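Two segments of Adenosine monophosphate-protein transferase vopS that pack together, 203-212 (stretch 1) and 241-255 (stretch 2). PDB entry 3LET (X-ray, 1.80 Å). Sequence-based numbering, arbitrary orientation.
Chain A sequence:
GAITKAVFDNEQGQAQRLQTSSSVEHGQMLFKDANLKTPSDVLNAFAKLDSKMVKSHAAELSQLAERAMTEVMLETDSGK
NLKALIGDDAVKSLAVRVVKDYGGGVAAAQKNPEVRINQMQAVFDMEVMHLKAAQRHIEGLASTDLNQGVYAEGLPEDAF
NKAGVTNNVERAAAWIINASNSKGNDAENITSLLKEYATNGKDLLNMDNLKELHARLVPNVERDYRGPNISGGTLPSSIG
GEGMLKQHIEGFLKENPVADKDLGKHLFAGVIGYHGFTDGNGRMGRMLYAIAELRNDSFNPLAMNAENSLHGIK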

# COMPACT_ATOMS: atom_id res chain seq x y z
N ASP A 203 -8.38 -3.21 17.58
CA ASP A 203 -8.86 -2.24 16.61
C ASP A 203 -8.46 -2.63 15.19
O ASP A 203 -7.28 -2.76 14.91
CB ASP A 203 -8.27 -0.87 16.94
CG ASP A 203 -8.90 0.26 16.12
OD1 ASP A 203 -9.83 -0.01 15.31
OD2 ASP A 203 -8.48 1.43 16.29
N LEU A 204 -9.44 -2.81 14.31
CA LEU A 204 -9.19 -3.16 12.92
C LEU A 204 -8.80 -1.93 12.09
O LEU A 204 -8.22 -2.08 11.02
CB LEU A 204 -10.44 -3.79 12.30
CG LEU A 204 -10.98 -5.00 13.08
CD1 LEU A 204 -12.18 -5.57 12.36
CD2 LEU A 204 -9.88 -6.05 13.24
N LEU A 205 -9.11 -0.74 12.58
CA LEU A 205 -8.86 0.47 11.79
C LEU A 205 -7.48 0.99 12.15
O LEU A 205 -7.30 2.11 12.64
CB LEU A 205 -9.91 1.53 12.10
CG LEU A 205 -11.32 1.00 11.80
CD1 LEU A 205 -12.37 2.10 12.02
CD2 LEU A 205 -11.43 0.44 10.41
N ASN A 206 -6.50 0.11 11.96
CA ASN A 206 -5.15 0.37 12.43
C ASN A 206 -4.26 -0.52 11.56
O ASN A 206 -4.32 -1.74 11.67
CB ASN A 206 -5.07 0.03 13.92
CG ASN A 206 -3.67 0.17 14.48
OD1 ASN A 206 -2.72 -0.29 13.88
ND2 ASN A 206 -3.56 0.83 15.64
N MET A 207 -3.44 0.07 10.68
CA MET A 207 -2.73 -0.74 9.69
C MET A 207 -1.69 -1.63 10.37
O MET A 207 -1.44 -2.75 9.90
CB MET A 207 -2.07 0.18 8.63
CG MET A 207 -1.43 -0.55 7.47
SD MET A 207 -2.64 -1.50 6.54
CE MET A 207 -1.58 -2.37 5.38
N ASP A 208 -1.09 -1.16 11.46
CA ASP A 208 -0.13 -1.99 12.18
C ASP A 208 -0.82 -3.27 12.67
O ASP A 208 -0.29 -4.37 12.56
CB ASP A 208 0.45 -1.26 13.38
CG ASP A 208 1.58 -0.32 13.00
OD1 ASP A 208 2.10 -0.43 11.88
OD2 ASP A 208 1.97 0.52 13.85
N ASN A 209 -2.02 -3.11 13.23
CA ASN A 209 -2.76 -4.27 13.71
C ASN A 209 -3.09 -5.22 12.56
O ASN A 209 -3.06 -6.44 12.71
CB ASN A 209 -4.06 -3.86 14.41
CG ASN A 209 -3.81 -3.22 15.77
OD1 ASN A 209 -2.68 -3.20 16.27
ND2 ASN A 209 -4.86 -2.67 16.35
N LEU A 210 -3.44 -4.66 11.41
CA LEU A 210 -3.76 -5.51 10.26
C LEU A 210 -2.52 -6.23 9.75
O LEU A 210 -2.59 -7.37 9.29
CB LEU A 210 -4.35 -4.70 9.10
CG LEU A 210 -5.71 -4.04 9.32
CD1 LEU A 210 -6.30 -3.66 7.94
CD2 LEU A 210 -6.65 -4.97 10.04
N LYS A 211 -1.37 -5.59 9.80
CA LYS A 211 -0.15 -6.27 9.33
C LYS A 211 0.18 -7.44 10.26
O LYS A 211 0.65 -8.49 9.82
CB LYS A 211 1.02 -5.30 9.24
CG LYS A 211 0.80 -4.30 8.08
CD LYS A 211 1.83 -3.16 8.12
CE LYS A 211 3.20 -3.65 7.70
NZ LYS A 211 4.05 -2.54 7.21
N GLU A 212 -0.08 -7.27 11.55
CA GLU A 212 0.16 -8.35 12.51
C GLU A 212 -0.77 -9.53 12.26
O GLU A 212 -0.36 -10.67 12.26
CB GLU A 212 0.00 -7.86 13.94
CG GLU A 212 1.04 -6.85 14.35
CD GLU A 212 0.91 -6.45 15.81
OE1 GLU A 212 0.71 -7.36 16.65
OE2 GLU A 212 0.99 -5.23 16.09
N GLY A 241 -0.50 0.73 -2.74
CA GLY A 241 -1.72 0.06 -2.30
C GLY A 241 -1.83 -0.07 -0.77
O GLY A 241 -2.88 0.13 -0.18
N GLU A 242 -0.72 -0.40 -0.13
CA GLU A 242 -0.68 -0.47 1.31
C GLU A 242 -0.95 0.91 1.89
O GLU A 242 -1.66 1.02 2.88
CB GLU A 242 0.67 -1.00 1.77
CG GLU A 242 0.88 -0.93 3.27
CD GLU A 242 2.29 -1.40 3.65
OE1 GLU A 242 2.40 -2.53 4.14
OE2 GLU A 242 3.28 -0.66 3.42
N GLY A 243 -0.40 1.96 1.29
CA GLY A 243 -0.64 3.31 1.81
C GLY A 243 -2.13 3.71 1.71
O GLY A 243 -2.69 4.36 2.59
N MET A 244 -2.76 3.33 0.62
CA MET A 244 -4.19 3.65 0.42
C MET A 244 -5.04 2.88 1.44
O MET A 244 -5.99 3.44 2.00
CB MET A 244 -4.62 3.29 -1.01
CG MET A 244 -4.14 4.28 -2.10
SD MET A 244 -4.60 5.98 -1.80
CE MET A 244 -6.35 6.01 -2.29
N LEU A 245 -4.72 1.61 1.68
CA LEU A 245 -5.47 0.85 2.69
C LEU A 245 -5.34 1.54 4.07
O LEU A 245 -6.31 1.70 4.84
CB LEU A 245 -4.97 -0.59 2.78
CG LEU A 245 -5.63 -1.43 3.88
CD1 LEU A 245 -7.14 -1.38 3.72
CD2 LEU A 245 -5.10 -2.88 3.81
N LYS A 246 -4.11 1.93 4.39
CA LYS A 246 -3.83 2.54 5.68
C LYS A 246 -4.65 3.81 5.82
O LYS A 246 -5.26 4.07 6.87
CB LYS A 246 -2.33 2.82 5.80
CG LYS A 246 -1.92 3.63 7.05
CD LYS A 246 -0.41 3.81 7.06
CE LYS A 246 0.00 4.96 7.99
NZ LYS A 246 -0.21 4.59 9.40
N GLN A 247 -4.68 4.64 4.77
CA GLN A 247 -5.39 5.92 4.86
C GLN A 247 -6.89 5.64 4.86
O GLN A 247 -7.68 6.39 5.43
CB GLN A 247 -5.04 6.82 3.65
CG GLN A 247 -5.97 8.01 3.43
CD GLN A 247 -6.05 8.95 4.62
OE1 GLN A 247 -5.09 9.10 5.38
NE2 GLN A 247 -7.22 9.59 4.79
N HIS A 248 -7.27 4.54 4.23
CA HIS A 248 -8.71 4.17 4.18
C HIS A 248 -9.22 3.90 5.58
O HIS A 248 -10.29 4.38 5.97
CB HIS A 248 -8.89 2.94 3.31
CG HIS A 248 -10.33 2.58 3.07
ND1 HIS A 248 -11.23 3.47 2.52
CD2 HIS A 248 -11.02 1.45 3.33
CE1 HIS A 248 -12.41 2.89 2.43
NE2 HIS A 248 -12.32 1.67 2.91
N ILE A 249 -8.45 3.13 6.35
CA ILE A 249 -8.98 2.66 7.62
C ILE A 249 -8.69 3.62 8.76
O ILE A 249 -9.47 3.70 9.71
CB ILE A 249 -8.47 1.25 7.97
CG1 ILE A 249 -6.94 1.22 8.17
CG2 ILE A 249 -8.90 0.27 6.84
CD1 ILE A 249 -6.37 -0.22 8.30
N GLU A 250 -7.56 4.30 8.70
CA GLU A 250 -7.17 5.21 9.78
C GLU A 250 -7.69 6.63 9.55
O GLU A 250 -7.75 7.42 10.50
CB GLU A 250 -5.64 5.24 9.93
CG GLU A 250 -5.04 3.88 10.33
CD GLU A 250 -3.51 3.89 10.33
OE1 GLU A 250 -2.88 4.94 10.01
OE2 GLU A 250 -2.93 2.83 10.65
N GLY A 251 -8.09 6.91 8.32
CA GLY A 251 -8.50 8.26 7.90
C GLY A 251 -9.93 8.26 7.38
O GLY A 251 -10.84 8.68 8.10
N PHE A 252 -10.16 7.74 6.18
CA PHE A 252 -11.48 7.85 5.55
C PHE A 252 -12.62 7.26 6.42
O PHE A 252 -13.65 7.90 6.62
CB PHE A 252 -11.51 7.17 4.19
CG PHE A 252 -12.83 7.31 3.48
CD1 PHE A 252 -13.18 8.51 2.88
CD2 PHE A 252 -13.71 6.25 3.41
CE1 PHE A 252 -14.39 8.66 2.22
CE2 PHE A 252 -14.94 6.39 2.75
CZ PHE A 252 -15.28 7.59 2.16
N LEU A 253 -12.44 6.05 6.94
CA LEU A 253 -13.52 5.39 7.69
C LEU A 253 -13.72 5.99 9.09
O LEU A 253 -14.69 5.67 9.77
CB LEU A 253 -13.29 3.88 7.79
CG LEU A 253 -13.41 3.17 6.44
CD1 LEU A 253 -13.05 1.68 6.55
CD2 LEU A 253 -14.84 3.35 5.87
N LYS A 254 -12.80 6.86 9.50
CA LYS A 254 -12.95 7.65 10.72
C LYS A 254 -13.65 9.01 10.47
O LYS A 254 -14.48 9.45 11.26
CB LYS A 254 -11.58 7.87 11.37
CG LYS A 254 -10.82 6.59 11.73
CD LYS A 254 -10.76 6.35 13.25
CE LYS A 254 -9.38 5.79 13.72
NZ LYS A 254 -8.17 6.63 13.30
N GLU A 255 -13.31 9.68 9.37
CA GLU A 255 -13.91 10.98 9.04
C GLU A 255 -15.34 10.81 8.54
O GLU A 255 -16.16 11.72 8.62
CB GLU A 255 -13.11 11.68 7.94
CG GLU A 255 -11.63 11.77 8.21
CD GLU A 255 -11.26 13.04 8.93
OE1 GLU A 255 -12.16 13.64 9.56
OE2 GLU A 255 -10.07 13.44 8.87
O HOH W 1 -0.54 1.97 11.38

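Stretch 2 is helical throughout, and it packs against the loop and the start of the helix of stretch 1. The helix axes cross at 124° and come no closer than 10.4 Å. About 555 Å² is buried, both sides summed.

Gly-241 makes no contact. Glu-242 points toward stretch 1, and its extended chain serves two partners. Its CG lies 3.5 Å from Met-207 CE, and its OE1 forms a salt bridge with Lys-211 NZ at 3.5 Å, a weak hydrogen bond. The long lysine chain brings its end nearer to reach it.

Gly-243 and Met-244 take no part. Leu-245 offers CD2 to Met-207 CE at 3.9 Å and to Leu-210 CD1 at 4.4 Å. Lys-246 lays its aliphatic part beside Met-207, with CG 3.8 Å from Met-207 CB. Its charged end turns to its own helix, where NZ meets Glu-250 OE1 at 2.8 Å in a salt bridge. Met-207 thus fits as a knob among Glu-242, Leu-245, Lys-246 and Ile-249; its flexible, unbranched chain suits this hole.

Ile-249 is central. Its CD1 is 3.5 Å from Leu-210 CD1 and 4.3 Å from Met-207 SD, while its CB meets Leu-205 CD2 at 3.9 Å. Leu-205 CB also sits 3.3 Å from Ile-249 O, which is buried without a polar partner. The helix widens here into a pi-type turn, 248-252.

Glu-250 supplies the shorter of the two direct hydrogen bonds between the stretches. Its OE2 accepts from Met-207 N at 2.8 Å, nearly straight at 174°. This satisfies an amide at the helix start, which has no earlier turn to bond to. A water donates to OE2 and accepts from Asp-208 N.

Leu-253 CD1 extends the apolar patch to Leu-205 CD2 at 4.4 Å. Lys-254 covers the edge, its CE 4.4 Å from Leu-205 O.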